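Local coordinates for protein putative acyl-CoA thioester hydrolase (Yersinia pestis KIM10+, PDB 5DM5) that probably hydrolyses the thioester bond of acyl-CoA substrates, as a hexameric thioesterase built on the hot-dog fold, at residues B[72-77]-B[119-124]. Sequence-based numbering, arbitrary orientation.
Sequences MTFLKP and RATEAV
Met72 meets Thr121 and Ala123 on the helix-facing side of strands 72-74 and 119-124, antiparallel at 172°. With chi1 near 178°, CG stands anti to the backbone N, 3.9 Å from Thr121 CG2; the bend at chi2 then brings SD within 3.4 Å of Thr121 CG2 and 3.7 Å of Ala123 CB. All three residues are buried, which makes this the compact part of the contact. The backbone pairing is slacker: Thr73 N reaches Glu122 O only weakly, at 3.5 Å, and Leu75 N makes a weak bond to Ala120 O, bent to 130° at the hydrogen. That carbonyl also accepts Thr121 OG1 from above its plane at 2.6 Å.

The more open side lies where the chain leaves the strand: exposed Leu75 rests CD2 3.7 Å from Thr121 CA and 4.2 Å from Arg119 CG. Lys76 passes Arg119 O with its aliphatic carbons. Within 119-124, Arg119 NH1 and Glu122 OE1 form a salt bridge (2.5 Å).

Ala120 and Thr121 form a classic beta bulge opposite Val104 of strand 97-106. Met45 and Met48 of helix 43-60, packed against the hot-dog sheet, cover Met72, while Met72 and Thr73 continue that sheet into a neighbouring subunit.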
ATOM      1  N   MET B  72      14.242 -10.374  21.342  1.00 47.04           N
ATOM      2  CA  MET B  72      14.302 -10.568  19.901  1.00 46.65           C
ATOM      3  C   MET B  72      15.724 -10.541  19.356  1.00 49.41           C
ATOM      4  O   MET B  72      16.504  -9.661  19.691  1.00 52.17           O
ATOM      5  CB  MET B  72      13.471  -9.528  19.173  1.00 44.80           C
ATOM      6  CG  MET B  72      13.564  -9.676  17.663  1.00 47.21           C
ATOM      7  SD  MET B  72      11.958  -9.978  16.953  1.00 39.29           S
ATOM      8  CE  MET B  72      11.097  -8.570  17.635  1.00 50.49           C
ATOM      9  N   THR B  73      16.063 -11.527  18.538  1.00 43.36           N
ATOM     10  CA  THR B  73      17.388 -11.603  17.975  1.00 45.67           C
ATOM     11  C   THR B  73      17.263 -11.751  16.480  1.00 47.98           C
ATOM     12  O   THR B  73      16.452 -12.541  16.015  1.00 49.29           O
ATOM     13  CB  THR B  73      18.184 -12.772  18.535  1.00 50.85           C
ATOM     14  OG1 THR B  73      18.081 -12.789  19.960  1.00 59.81           O
ATOM     15  CG2 THR B  73      19.645 -12.642  18.146  1.00 53.95           C
ATOM     16  N   PHE B  74      18.032 -10.975  15.722  1.00 49.91           N
ATOM     17  CA  PHE B  74      18.059 -11.132  14.268  1.00 45.82           C
ATOM     18  C   PHE B  74      19.145 -12.065  13.843  1.00 44.44           C
ATOM     19  O   PHE B  74      20.279 -11.670  13.621  1.00 44.43           O
ATOM     20  CB  PHE B  74      18.210  -9.785  13.570  1.00 47.08           C
ATOM     21  CG  PHE B  74      17.020  -8.914  13.740  1.00 46.27           C
ATOM     22  CD1 PHE B  74      16.086  -8.804  12.733  1.00 45.52           C
ATOM     23  CD2 PHE B  74      16.782  -8.280  14.932  1.00 50.37           C
ATOM     24  CE1 PHE B  74      14.966  -8.045  12.900  1.00 42.78           C
ATOM     25  CE2 PHE B  74      15.657  -7.511  15.099  1.00 49.14           C
ATOM     26  CZ  PHE B  74      14.750  -7.395  14.084  1.00 44.51           C
ATOM     27  N   LEU B  75      18.745 -13.323  13.724  1.00 46.10           N
ATOM     28  CA  LEU B  75      19.653 -14.424  13.458  1.00 47.39           C
ATOM     29  C   LEU B  75      20.233 -14.344  12.061  1.00 52.13           C
ATOM     30  O   LEU B  75      21.447 -14.268  11.879  1.00 59.27           O
ATOM     31  CB  LEU B  75      18.933 -15.774  13.625  1.00 45.38           C
ATOM     32  CG  LEU B  75      18.352 -16.295  14.955  1.00 44.86           C
ATOM     33  CD1 LEU B  75      18.819 -15.467  16.141  1.00 55.65           C
ATOM     34  CD2 LEU B  75      16.833 -16.453  14.960  1.00 41.06           C
ATOM     35  N   LYS B  76      19.352 -14.382  11.070  1.00 51.08           N
ATOM     36  CA  LYS B  76      19.762 -14.399   9.675  1.00 54.24           C
ATOM     37  C   LYS B  76      18.958 -13.399   8.854  1.00 57.81           C
ATOM     38  O   LYS B  76      17.807 -13.114   9.181  1.00 58.27           O
ATOM     39  CB  LYS B  76      19.623 -15.813   9.113  1.00 54.69           C
ATOM     40  CG  LYS B  76      20.441 -16.834   9.908  1.00 61.32           C
ATOM     41  CD  LYS B  76      20.564 -18.196   9.229  1.00 65.76           C
ATOM     42  CE  LYS B  76      20.844 -19.296  10.252  1.00 57.90           C
ATOM     43  NZ  LYS B  76      20.616 -20.633   9.662  1.00 57.11           N
ATOM     44  N   PRO B  77      19.589 -12.802   7.835  1.00 56.13           N
ATOM     45  CA  PRO B  77      18.917 -11.849   6.952  1.00 52.82           C
ATOM     46  C   PRO B  77      17.942 -12.577   6.045  1.00 57.45           C
ATOM     47  O   PRO B  77      18.057 -13.799   5.945  1.00 57.17           O
ATOM     48  CB  PRO B  77      20.062 -11.250   6.145  1.00 54.15           C
ATOM     49  CG  PRO B  77      21.085 -12.318   6.128  1.00 56.26           C
ATOM     50  CD  PRO B  77      21.003 -12.980   7.465  1.00 56.12           C
ATOM     51  N   ARG B 119      15.603 -20.544  10.257  1.00 50.72           N
ATOM     52  CA  ARG B 119      14.937 -19.569  11.107  1.00 47.92           C
ATOM     53  C   ARG B 119      15.652 -18.242  11.068  1.00 48.38           C
ATOM     54  O   ARG B 119      16.867 -18.185  11.201  1.00 53.51           O
ATOM     55  CB  ARG B 119      14.827 -20.089  12.530  1.00 51.03           C
ATOM     56  CG  ARG B 119      14.073 -19.183  13.462  1.00 48.08           C
ATOM     57  CD  ARG B 119      13.877 -19.896  14.767  1.00 54.92           C
ATOM     58  NE  ARG B 119      15.131 -20.331  15.351  1.00 64.95           N
ATOM     59  CZ  ARG B 119      15.212 -21.005  16.490  1.00 78.47           C
ATOM     60  NH1 ARG B 119      14.103 -21.310  17.145  1.00 70.27           N
ATOM     61  NH2 ARG B 119      16.393 -21.383  16.966  1.00120.39           N
ATOM     62  N   ALA B 120      14.901 -17.177  10.809  1.00 45.78           N
ATOM     63  CA  ALA B 120      15.493 -15.857  10.654  1.00 43.14           C
ATOM     64  C   ALA B 120      15.248 -14.941  11.861  1.00 40.36           C
ATOM     65  O   ALA B 120      15.955 -13.950  12.039  1.00 43.20           O
ATOM     66  CB  ALA B 120      14.991 -15.216   9.391  1.00 45.67           C
ATOM     67  N   THR B 121      14.209 -15.202  12.645  1.00 38.52           N
ATOM     68  CA  THR B 121      14.005 -14.384  13.841  1.00 37.05           C
ATOM     69  C   THR B 121      13.237 -15.126  14.899  1.00 39.33           C
ATOM     70  O   THR B 121      12.385 -15.913  14.582  1.00 41.75           O
ATOM     71  CB  THR B 121      13.245 -13.102  13.520  1.00 42.80           C
ATOM     72  OG1 THR B 121      13.942 -12.393  12.496  1.00 43.62           O
ATOM     73  CG2 THR B 121      13.170 -12.221  14.731  1.00 45.33           C
ATOM     74  N   GLU B 122      13.529 -14.921  16.165  1.00 37.89           N
ATOM     75  CA  GLU B 122      12.653 -15.521  17.144  1.00 40.06           C
ATOM     76  C   GLU B 122      12.528 -14.583  18.315  1.00 39.49           C
ATOM     77  O   GLU B 122      13.453 -13.844  18.612  1.00 41.93           O
ATOM     78  CB  GLU B 122      13.117 -16.912  17.565  1.00 49.98           C
ATOM     79  CG  GLU B 122      12.243 -17.491  18.672  1.00 54.81           C
ATOM     80  CD  GLU B 122      12.619 -18.889  19.080  1.00 63.67           C
ATOM     81  OE1 GLU B 122      13.672 -19.380  18.630  1.00 86.52           O
ATOM     82  OE2 GLU B 122      11.846 -19.497  19.848  1.00 55.20           O
ATOM     83  N   ALA B 123      11.365 -14.562  18.947  1.00 39.05           N
ATOM     84  CA  ALA B 123      11.171 -13.679  20.090  1.00 38.24           C
ATOM     85  C   ALA B 123      10.059 -14.189  20.986  1.00 39.52           C
ATOM     86  O   ALA B 123       9.312 -15.074  20.596  1.00 40.97           O
ATOM     87  CB  ALA B 123      10.875 -12.282  19.627  1.00 40.27           C
ATOM     88  N   VAL B 124       9.951 -13.642  22.189  1.00 38.51           N
ATOM     89  CA  VAL B 124       8.911 -14.083  23.101  1.00 38.75           C
ATOM     90  C   VAL B 124       7.924 -12.948  23.378  1.00 38.22           C
ATOM     91  O   VAL B 124       8.165 -12.034  24.155  1.00 36.63           O
ATOM     92  CB  VAL B 124       9.512 -14.602  24.411  1.00 42.88           C
ATOM     93  CG1 VAL B 124       8.417 -15.086  25.340  1.00 36.21           C
ATOM     94  CG2 VAL B 124      10.495 -15.726  24.116  1.00 44.90           C
TER